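Local coordinates for protein beta-catenin homolog sys-1 (Caenorhabditis elegans, PDB 3C2G) that acts as a transcription coregulator in the Wnt signalling asymmetry pathway, binding the TCF factor POP-1 directly and activating or repressing target genes according to upstream signals, at residues A[141-144]-A[145-149]; A[179-182]-A[183-187]; A[320-323]-A[324-327]; A[383-387]-A[388-392]. All blocks are in the same frame, centred on the assembly; numbering follows the deposited sequence.

In the fold
The four contacts follow one another along the chain of this armadillo domain, none nesting in or crossing another, and each joins neighbouring residues. Interaction 1 lies within helix 134-150. Interaction 2 bends the loop between helices 167-174 and 189-198, and its last residue, N187, returns to helix 134-150: its ND2 packs 3.7 Å from CD2 of F141, although the two centres are about 20 Å apart. Interaction 3 leads from a loop into helix 325-335, and interaction 4 does the same for helix 388-409. Interactions 1 and 3 lie about 42 Å apart between centres, 2 and 4 about 43 Å, on opposite sides of the chain's centre; the contacts thus sample well-separated places in the helical domain.

Interaction 1 (A[141-144]-A[145-149]); sequences FQIF and NCIIM
I143 and I147 stand side by side on consecutive turns of helix 134-150, pointing the same way, and give a compact example of how an alpha-helix combines regular backbone bonding with an apolar stripe. I147 can be followed outward from its backbone. Its CB lies over the carbonyl oxygen of I143; CG1 comes closer, 3.3 Å from I143 O; and the terminal CD1 passes that oxygen to meet CG2 of I143 at 4.0 Å. CG1 of I147 is placed for this by a chi1 of -60°, which sets it opposite the carbonyl carbon and beside the backbone N. In I143 it is the other branch, CG2, that points away from the backbone N and receives the methyl.

I148 lies over the F144 carbonyl in the same way, with CB and CG1 each 3.4 Å from F144 O, but without meeting the F144 side chain in this contact. Beneath these side chains run four i to i+4 hydrogen bonds, from N145 N to F141 O, C146 N to Q142 O (2.8 Å), I147 N to I143 O, and I148 N to F144 O (2.9 Å).

The F144 ring leaves the helix for F160 and L164 of helix 154-164 and I193 of helix 189-198, while I147 meets F160 and T89, and I148 meets I192 of helix 189-198. The chemistry is therefore divided: backbone polarity is satisfied inside the helix, and the hydrocarbon surface of F144, I147 and I148 packs against neighbouring helices of the armadillo domain.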
loop_
_atom_site.group_PDB
_atom_site.type_symbol
_atom_site.label_atom_id
_atom_site.label_comp_id
_atom_site.label_asym_id
_atom_site.label_seq_id
_atom_site.Cartn_x
_atom_site.Cartn_y
_atom_site.Cartn_z
ATOM N N PHE A 141 26.317 -3.336 -13.718
ATOM C CA PHE A 141 24.873 -3.257 -13.437
ATOM C C PHE A 141 24.156 -4.556 -13.767
ATOM O O PHE A 141 23.265 -4.959 -13.035
ATOM C CB PHE A 141 24.194 -2.074 -14.151
ATOM C CG PHE A 141 24.465 -0.743 -13.505
ATOM C CD1 PHE A 141 24.078 -0.498 -12.191
ATOM C CD2 PHE A 141 25.100 0.264 -14.208
ATOM C CE1 PHE A 141 24.319 0.726 -11.593
ATOM C CE2 PHE A 141 25.354 1.479 -13.621
ATOM C CZ PHE A 141 24.960 1.716 -12.303
ATOM N N GLN A 142 24.545 -5.217 -14.856
ATOM C CA GLN A 142 23.971 -6.534 -15.174
ATOM C C GLN A 142 24.348 -7.632 -14.162
ATOM O O GLN A 142 23.569 -8.558 -13.927
ATOM C CB GLN A 142 24.373 -6.975 -16.572
ATOM C CG GLN A 142 23.515 -6.410 -17.685
ATOM C CD GLN A 142 24.177 -6.588 -19.034
ATOM O OE1 GLN A 142 23.987 -7.610 -19.703
ATOM N NE2 GLN A 142 24.992 -5.608 -19.428
ATOM N N ILE A 143 25.541 -7.526 -13.577
ATOM C CA ILE A 143 26.021 -8.495 -12.600
ATOM C C ILE A 143 25.218 -8.376 -11.299
ATOM O O ILE A 143 24.790 -9.385 -10.737
ATOM C CB ILE A 143 27.549 -8.317 -12.351
ATOM C CG1 ILE A 143 28.353 -8.881 -13.533
ATOM C CG2 ILE A 143 27.982 -8.943 -11.035
ATOM C CD1 ILE A 143 29.763 -8.276 -13.666
ATOM N N PHE A 144 25.014 -7.141 -10.836
ATOM C CA PHE A 144 24.153 -6.875 -9.688
ATOM C C PHE A 144 22.740 -7.368 -9.940
ATOM O O PHE A 144 22.170 -8.069 -9.119
ATOM C CB PHE A 144 24.113 -5.392 -9.388
ATOM C CG PHE A 144 25.254 -4.911 -8.567
ATOM C CD1 PHE A 144 25.415 -5.343 -7.264
ATOM C CD2 PHE A 144 26.157 -3.994 -9.083
ATOM C CE1 PHE A 144 26.483 -4.885 -6.487
ATOM C CE2 PHE A 144 27.224 -3.523 -8.307
ATOM C CZ PHE A 144 27.384 -3.973 -7.008
ATOM N N ASN A 145 22.193 -7.017 -11.098
ATOM C CA ASN A 145 20.877 -7.478 -11.491
ATOM C C ASN A 145 20.770 -8.993 -11.497
ATOM O O ASN A 145 19.819 -9.533 -10.971
ATOM C CB ASN A 145 20.467 -6.902 -12.851
ATOM C CG ASN A 145 19.033 -7.248 -13.216
ATOM O OD1 ASN A 145 18.087 -6.792 -12.574
ATOM N ND2 ASN A 145 18.866 -8.075 -14.239
ATOM N N CYS A 146 21.753 -9.679 -12.069
ATOM C CA CYS A 146 21.732 -11.143 -12.120
ATOM C C CYS A 146 21.793 -11.823 -10.760
ATOM O O CYS A 146 21.076 -12.790 -10.527
ATOM C CB CYS A 146 22.871 -11.665 -12.970
ATOM S SG CYS A 146 22.556 -11.542 -14.706
ATOM N N ILE A 147 22.653 -11.331 -9.869
ATOM C CA ILE A 147 22.743 -11.902 -8.523
ATOM C C ILE A 147 21.467 -11.637 -7.721
ATOM O O ILE A 147 20.946 -12.539 -7.062
ATOM C CB ILE A 147 23.968 -11.390 -7.737
ATOM C CG1 ILE A 147 25.267 -11.747 -8.464
ATOM C CG2 ILE A 147 23.993 -11.989 -6.336
ATOM C CD1 ILE A 147 26.478 -11.026 -7.912
ATOM N N ILE A 148 20.961 -10.407 -7.790
ATOM C CA ILE A 148 19.777 -10.028 -7.023
ATOM C C ILE A 148 18.516 -10.726 -7.528
ATOM O O ILE A 148 17.685 -11.145 -6.737
ATOM C CB ILE A 148 19.587 -8.497 -6.950
ATOM C CG1 ILE A 148 20.700 -7.885 -6.106
ATOM C CG2 ILE A 148 18.220 -8.153 -6.355
ATOM C CD1 ILE A 148 20.848 -6.395 -6.253
HETATM N N MSE A 149 18.386 -10.871 -8.839
HETATM C CA MSE A 149 17.233 -11.565 -9.385
HETATM C C MSE A 149 17.439 -13.069 -9.326
HETATM O O MSE A 149 16.478 -13.829 -9.336
HETATM C CB MSE A 149 16.938 -11.121 -10.821
HETATM C CG MSE A 149 16.553 -9.634 -10.990
HETATM SE SE MSE A 149 15.262 -8.910 -9.674
HETATM C CE MSE A 149 13.763 -10.166 -9.932
#

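Interaction 2 (A[179-182]-A[183-187]); sequences PQVH and PGMIN
The backbone folds over at H182, whose carbonyl oxygen accepts a hydrogen bond of 2.9 Å from M185 N, closing a turn over residues 182-185 that contains the short 3-10 segment 183-185. One residue further on, I186 N bonds to P183 O.

The same histidine also bonds through its side chain. Its imidazole turns back over the turn, with CG opposite the backbone N (chi1 -172°), and ND1 takes the N-H of G184 at 2.8 Å with an angle of 155° at the hydrogen. That nitrogen meets the ring at its edge, only 9° out of the plane, so ND1 must be the unprotonated nitrogen in this contact. The bond fixes the rotation of the ring and occupies a backbone N-H at the start of the 3-10 turn. P183 lies between the two bonded residues, and its ring runs at about a right angle to the histidine side chain.

On the apolar side V181 crosses M185, a selenomethionine, at an angle: CG1 of V181 touches CB of M185 at 3.8 Å, and CG of M185 is only slightly further from the same methyl. CB of M185 also rests 3.2 Å from H182 O.

H182 and P183 meet L238 of helix 224-239, and I186 meets V231 of the same helix. N187 then caps A189 N through OD1. Altogether this is a 3-10 turn whose preceding histidine bonds to a backbone N-H through its side chain, in a connection between consecutive helices of an armadillo domain.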
loop_
_atom_site.group_PDB
_atom_site.type_symbol
_atom_site.label_atom_id
_atom_site.label_comp_id
_atom_site.label_asym_id
_atom_site.label_seq_id
_atom_site.Cartn_x
_atom_site.Cartn_y
_atom_site.Cartn_z
ATOM N N PRO A 179 20.242 16.432 -8.616
ATOM C CA PRO A 179 19.395 17.297 -9.442
ATOM C C PRO A 179 19.973 17.614 -10.816
ATOM O O PRO A 179 19.210 17.722 -11.775
ATOM C CB PRO A 179 19.270 18.582 -8.610
ATOM C CG PRO A 179 20.319 18.473 -7.528
ATOM C CD PRO A 179 20.487 17.019 -7.282
ATOM N N GLN A 180 21.296 17.745 -10.911
ATOM C CA GLN A 180 21.960 18.157 -12.155
ATOM C C GLN A 180 22.149 17.037 -13.192
ATOM O O GLN A 180 22.567 17.298 -14.319
ATOM C CB GLN A 180 23.309 18.823 -11.839
ATOM N N VAL A 181 21.828 15.802 -12.811
ATOM C CA VAL A 181 22.012 14.626 -13.669
ATOM C C VAL A 181 20.760 14.381 -14.506
ATOM O O VAL A 181 19.652 14.320 -13.972
ATOM C CB VAL A 181 22.326 13.359 -12.820
ATOM C CG1 VAL A 181 22.520 12.118 -13.697
ATOM C CG2 VAL A 181 23.542 13.590 -11.939
ATOM N N HIS A 182 20.937 14.250 -15.816
ATOM C CA HIS A 182 19.835 13.930 -16.704
ATOM C C HIS A 182 19.279 12.545 -16.349
ATOM O O HIS A 182 20.032 11.592 -16.236
ATOM C CB HIS A 182 20.291 13.979 -18.158
ATOM C CG HIS A 182 19.178 13.851 -19.150
ATOM N ND1 HIS A 182 18.435 12.694 -19.295
ATOM C CD2 HIS A 182 18.693 14.725 -20.063
ATOM C CE1 HIS A 182 17.539 12.866 -20.248
ATOM N NE2 HIS A 182 17.674 14.089 -20.731
ATOM N N PRO A 183 17.952 12.442 -16.152
ATOM C CA PRO A 183 17.330 11.170 -15.746
ATOM C C PRO A 183 17.518 10.018 -16.733
ATOM O O PRO A 183 17.325 8.859 -16.369
ATOM C CB PRO A 183 15.848 11.525 -15.591
ATOM C CG PRO A 183 15.674 12.804 -16.311
ATOM C CD PRO A 183 16.972 13.531 -16.267
ATOM N N GLY A 184 17.902 10.333 -17.964
ATOM C CA GLY A 184 18.211 9.312 -18.960
ATOM C C GLY A 184 19.464 8.531 -18.603
ATOM O O GLY A 184 19.649 7.422 -19.086
HETATM N N MSE A 185 20.314 9.122 -17.752
HETATM C CA MSE A 185 21.518 8.469 -17.193
HETATM C C MSE A 185 21.223 7.378 -16.158
HETATM O O MSE A 185 22.133 6.658 -15.763
HETATM C CB MSE A 185 22.426 9.499 -16.501
HETATM C CG MSE A 185 22.952 10.619 -17.379
HETATM SE SE MSE A 185 24.283 9.993 -18.666
HETATM C CE MSE A 185 24.491 11.662 -19.712
ATOM N N ILE A 186 19.976 7.274 -15.699
ATOM C CA ILE A 186 19.652 6.409 -14.566
ATOM C C ILE A 186 19.387 4.975 -15.019
ATOM O O ILE A 186 18.319 4.666 -15.555
ATOM C CB ILE A 186 18.456 6.962 -13.719
ATOM C CG1 ILE A 186 18.718 8.402 -13.279
ATOM C CG2 ILE A 186 18.187 6.091 -12.494
ATOM C CD1 ILE A 186 17.521 9.089 -12.666
ATOM N N ASN A 187 20.371 4.103 -14.817
ATOM C CA ASN A 187 20.196 2.680 -15.079
ATOM C C ASN A 187 19.156 2.086 -14.116
ATOM O O ASN A 187 19.242 2.298 -12.910
ATOM C CB ASN A 187 21.536 1.954 -14.919
ATOM C CG ASN A 187 21.529 0.572 -15.540
ATOM O OD1 ASN A 187 20.862 -0.350 -15.061
ATOM N ND2 ASN A 187 22.280 0.418 -16.617
#

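Interaction 3 (A[320-323]-A[324-327]); sequences TPLE and NILP
L322 and I325 meet through their branches where the loop after helix 298-311 runs into helix 325-335. The leucine has its CG opposite the carbonyl carbon (chi1 -74°), and a chi2 of 169° extends CD1 away from CA and leaves CD2 as the branch turned to I325. There CD2 of L322 lies 3.9 Å from CG2 of I325 and almost as near to CB, the two side chains running at a slant to each other.

I325 divides its branches. CG2, opposite its own backbone N, receives the leucine methyl; CG1 takes the other direction, beside that nitrogen, and sends CD1 back along the loop to 3.7 Å from P321 O. The ethyl arm of I325 thus lies along P321 and L322, with T320 at the limit of contact, its CG2 4.4 Å from CD1 of I325.

L326 sets its CB against L322 O, and the backbone N of the same leucine gives that oxygen a 3.0 Å hydrogen bond at 162°. P327 has no N-H with which to extend this i to i+4 series to E323 O, and its ring carbons CG and CD pack on that oxygen instead.

Beyond the two segments the apolar side chains are divided among other helices. L322 and L326 both touch V359 of helix 357-365; I325 turns to V286 and T290 of helix 285-292. The arrangement is a loop-to-helix junction with a proline among the opening residues of helix 325-335, in which loop and helix residues together supply the apolar layer between stacked helices of an armadillo domain.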
loop_
_atom_site.group_PDB
_atom_site.type_symbol
_atom_site.label_atom_id
_atom_site.label_comp_id
_atom_site.label_asym_id
_atom_site.label_seq_id
_atom_site.Cartn_x
_atom_site.Cartn_y
_atom_site.Cartn_z
ATOM N N THR A 320 -1.264 21.253 3.792
ATOM C CA THR A 320 -0.942 21.331 2.361
ATOM C C THR A 320 -2.061 22.018 1.584
ATOM O O THR A 320 -3.212 21.683 1.780
ATOM C CB THR A 320 -0.664 19.915 1.786
ATOM O OG1 THR A 320 0.602 19.467 2.268
ATOM C CG2 THR A 320 -0.622 19.910 0.259
ATOM N N PRO A 321 -1.719 22.985 0.704
ATOM C CA PRO A 321 -2.741 23.575 -0.172
ATOM C C PRO A 321 -3.406 22.511 -1.041
ATOM O O PRO A 321 -2.754 21.920 -1.897
ATOM C CB PRO A 321 -1.936 24.557 -1.044
ATOM C CG PRO A 321 -0.714 24.883 -0.225
ATOM C CD PRO A 321 -0.390 23.593 0.479
ATOM N N LEU A 322 -4.697 22.281 -0.833
ATOM C CA LEU A 322 -5.403 21.225 -1.541
ATOM C C LEU A 322 -6.455 21.735 -2.528
ATOM O O LEU A 322 -7.147 20.941 -3.175
ATOM C CB LEU A 322 -5.992 20.223 -0.538
ATOM C CG LEU A 322 -4.954 19.294 0.118
ATOM C CD1 LEU A 322 -5.525 18.524 1.281
ATOM C CD2 LEU A 322 -4.347 18.327 -0.880
ATOM N N GLU A 323 -6.533 23.057 -2.681
ATOM C CA GLU A 323 -7.567 23.695 -3.510
ATOM C C GLU A 323 -7.499 23.276 -4.979
ATOM O O GLU A 323 -8.499 23.326 -5.685
ATOM C CB GLU A 323 -7.505 25.225 -3.413
ATOM C CG GLU A 323 -7.762 25.825 -2.021
ATOM C CD GLU A 323 -6.661 25.513 -0.982
ATOM O OE1 GLU A 323 -5.486 25.252 -1.369
ATOM O OE2 GLU A 323 -6.985 25.530 0.234
ATOM N N ASN A 324 -6.318 22.876 -5.442
ATOM C CA ASN A 324 -6.154 22.457 -6.830
ATOM C C ASN A 324 -5.991 20.952 -6.969
ATOM O O ASN A 324 -6.604 20.343 -7.844
ATOM C CB ASN A 324 -4.992 23.199 -7.480
ATOM C CG ASN A 324 -5.201 24.708 -7.490
ATOM O OD1 ASN A 324 -6.073 25.223 -8.195
ATOM N ND2 ASN A 324 -4.397 25.425 -6.702
ATOM N N ILE A 325 -5.187 20.364 -6.088
ATOM C CA ILE A 325 -4.958 18.923 -6.045
ATOM C C ILE A 325 -6.269 18.145 -5.931
ATOM O O ILE A 325 -6.534 17.223 -6.715
ATOM C CB ILE A 325 -4.010 18.552 -4.861
ATOM C CG1 ILE A 325 -2.572 18.989 -5.151
ATOM C CG2 ILE A 325 -4.049 17.071 -4.540
ATOM C CD1 ILE A 325 -1.718 19.054 -3.908
ATOM N N LEU A 326 -7.101 18.522 -4.971
ATOM C CA LEU A 326 -8.281 17.726 -4.682
ATOM C C LEU A 326 -9.278 17.670 -5.828
ATOM O O LEU A 326 -9.681 16.577 -6.217
ATOM C CB LEU A 326 -8.939 18.155 -3.369
ATOM C CG LEU A 326 -9.836 17.169 -2.618
ATOM C CD1 LEU A 326 -9.355 15.744 -2.696
ATOM C CD2 LEU A 326 -9.886 17.584 -1.167
ATOM N N PRO A 327 -9.670 18.828 -6.397
ATOM C CA PRO A 327 -10.546 18.749 -7.575
ATOM C C PRO A 327 -9.967 17.913 -8.714
ATOM O O PRO A 327 -10.717 17.203 -9.397
ATOM C CB PRO A 327 -10.685 20.205 -8.005
ATOM C CG PRO A 327 -10.461 20.973 -6.763
ATOM C CD PRO A 327 -9.417 20.226 -6.007
#

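Interaction 4 (A[383-387]-A[388-392]); sequences DELTD and APKRN
The N-terminal start of helix 388-409 is joined to its preceding loop by one arginine that reaches back over the turn. NH1 of R391 gives a hydrogen bond to L385 O at 2.8 Å and, weakly, also reaches T386 O at 3.3 Å. Both oxygens lie at the edge of the guanidinium, near its plane. The chain begins extended and bends at chi3 (65°), which swings the guanidinium toward those carbonyls.

Alongside, CB of L385 packs 4.0 Å from CB of R391, and the leucine's CD1 rests against the arginine's CA. The backbone adds a hydrogen bond from R391 N to D387 O, 3.1 Å long.

D387 holds the N-cap position, but its side chain makes no capping bond. OD2 of D387 sits 3.2 Å from CB of K390, while NZ of K390 lies 7.0 Å from OD2 and pairs in a salt bridge with D339.

R391 also uses NE on T454 and, weakly, NH2 on D453 O. With its N-H groups taken up by neutral oxygens from two loops, the buried guanidinium is probably stabilised in its charged form without a carboxylate partner among these bonds.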
loop_
_atom_site.group_PDB
_atom_site.type_symbol
_atom_site.label_atom_id
_atom_site.label_comp_id
_atom_site.label_asym_id
_atom_site.label_seq_id
_atom_site.Cartn_x
_atom_site.Cartn_y
_atom_site.Cartn_z
ATOM N N ASP A 383 -23.122 -10.257 -5.146
ATOM C CA ASP A 383 -23.452 -11.631 -5.542
ATOM C C ASP A 383 -23.316 -11.883 -7.055
ATOM O O ASP A 383 -23.207 -13.025 -7.481
ATOM C CB ASP A 383 -24.821 -12.097 -4.979
ATOM C CG ASP A 383 -25.972 -11.126 -5.282
ATOM O OD1 ASP A 383 -25.825 -10.242 -6.158
ATOM O OD2 ASP A 383 -27.041 -11.255 -4.635
ATOM N N GLU A 384 -23.296 -10.818 -7.853
ATOM C CA GLU A 384 -23.148 -10.937 -9.305
ATOM C C GLU A 384 -21.695 -10.853 -9.788
ATOM O O GLU A 384 -21.455 -10.649 -10.977
ATOM C CB GLU A 384 -23.966 -9.863 -10.024
ATOM C CG GLU A 384 -25.460 -9.951 -9.842
ATOM C CD GLU A 384 -26.193 -8.944 -10.715
ATOM O OE1 GLU A 384 -26.653 -7.908 -10.183
ATOM O OE2 GLU A 384 -26.292 -9.179 -11.939
ATOM N N LEU A 385 -20.731 -10.996 -8.882
ATOM C CA LEU A 385 -19.318 -10.941 -9.260
ATOM C C LEU A 385 -18.630 -12.265 -8.964
ATOM O O LEU A 385 -18.572 -12.699 -7.809
ATOM C CB LEU A 385 -18.596 -9.790 -8.556
ATOM C CG LEU A 385 -19.014 -8.357 -8.911
ATOM C CD1 LEU A 385 -18.532 -7.384 -7.844
ATOM C CD2 LEU A 385 -18.523 -7.934 -10.297
ATOM N N THR A 386 -18.098 -12.894 -10.012
ATOM C CA THR A 386 -17.619 -14.279 -9.925
ATOM C C THR A 386 -16.181 -14.408 -9.421
ATOM O O THR A 386 -15.910 -15.204 -8.517
ATOM C CB THR A 386 -17.798 -15.046 -11.270
ATOM O OG1 THR A 386 -17.233 -14.286 -12.350
ATOM C CG2 THR A 386 -19.279 -15.303 -11.549
ATOM N N ASP A 387 -15.269 -13.631 -9.998
ATOM C CA ASP A 387 -13.877 -13.649 -9.560
ATOM C C ASP A 387 -13.731 -13.011 -8.186
ATOM O O ASP A 387 -14.200 -11.895 -7.954
ATOM C CB ASP A 387 -12.943 -12.986 -10.581
ATOM C CG ASP A 387 -13.583 -11.795 -11.297
ATOM O OD1 ASP A 387 -14.838 -11.722 -11.388
ATOM O OD2 ASP A 387 -12.816 -10.936 -11.794
ATOM N N ALA A 388 -13.090 -13.746 -7.279
ATOM C CA ALA A 388 -12.885 -13.303 -5.903
ATOM C C ALA A 388 -12.036 -12.025 -5.772
ATOM O O ALA A 388 -12.354 -11.174 -4.941
ATOM C CB ALA A 388 -12.295 -14.435 -5.054
ATOM N N PRO A 389 -10.953 -11.891 -6.570
ATOM C CA PRO A 389 -10.130 -10.674 -6.460
ATOM C C PRO A 389 -10.903 -9.386 -6.760
ATOM O O PRO A 389 -10.766 -8.403 -6.032
ATOM C CB PRO A 389 -9.033 -10.892 -7.514
ATOM C CG PRO A 389 -8.987 -12.365 -7.714
ATOM C CD PRO A 389 -10.403 -12.821 -7.574
ATOM N N LYS A 390 -11.708 -9.412 -7.817
ATOM C CA LYS A 390 -12.479 -8.253 -8.257
ATOM C C LYS A 390 -13.652 -7.934 -7.309
ATOM O O LYS A 390 -13.925 -6.764 -7.040
ATOM C CB LYS A 390 -12.923 -8.442 -9.720
ATOM C CG LYS A 390 -14.188 -7.698 -10.167
ATOM C CD LYS A 390 -13.923 -6.304 -10.752
ATOM C CE LYS A 390 -15.067 -5.903 -11.712
ATOM N NZ LYS A 390 -15.278 -4.427 -11.870
ATOM N N ARG A 391 -14.317 -8.970 -6.794
ATOM C CA ARG A 391 -15.385 -8.803 -5.807
ATOM C C ARG A 391 -14.865 -8.152 -4.528
ATOM O O ARG A 391 -15.511 -7.270 -3.970
ATOM C CB ARG A 391 -16.059 -10.135 -5.487
ATOM C CG ARG A 391 -17.317 -10.019 -4.634
ATOM C CD ARG A 391 -18.086 -11.334 -4.540
ATOM N NE ARG A 391 -17.313 -12.366 -3.845
ATOM C CZ ARG A 391 -16.773 -13.437 -4.426
ATOM N NH1 ARG A 391 -16.925 -13.651 -5.730
ATOM N NH2 ARG A 391 -16.081 -14.300 -3.696
ATOM N N ASN A 392 -13.691 -8.567 -4.067
ATOM C CA ASN A 392 -13.114 -7.906 -2.908
ATOM C C ASN A 392 -12.765 -6.430 -3.177
ATOM O O ASN A 392 -12.876 -5.592 -2.287
ATOM C CB ASN A 392 -11.914 -8.670 -2.351
ATOM C CG ASN A 392 -11.583 -8.266 -0.918
ATOM O OD1 ASN A 392 -12.316 -8.580 0.018
ATOM N ND2 ASN A 392 -10.483 -7.555 -0.747
#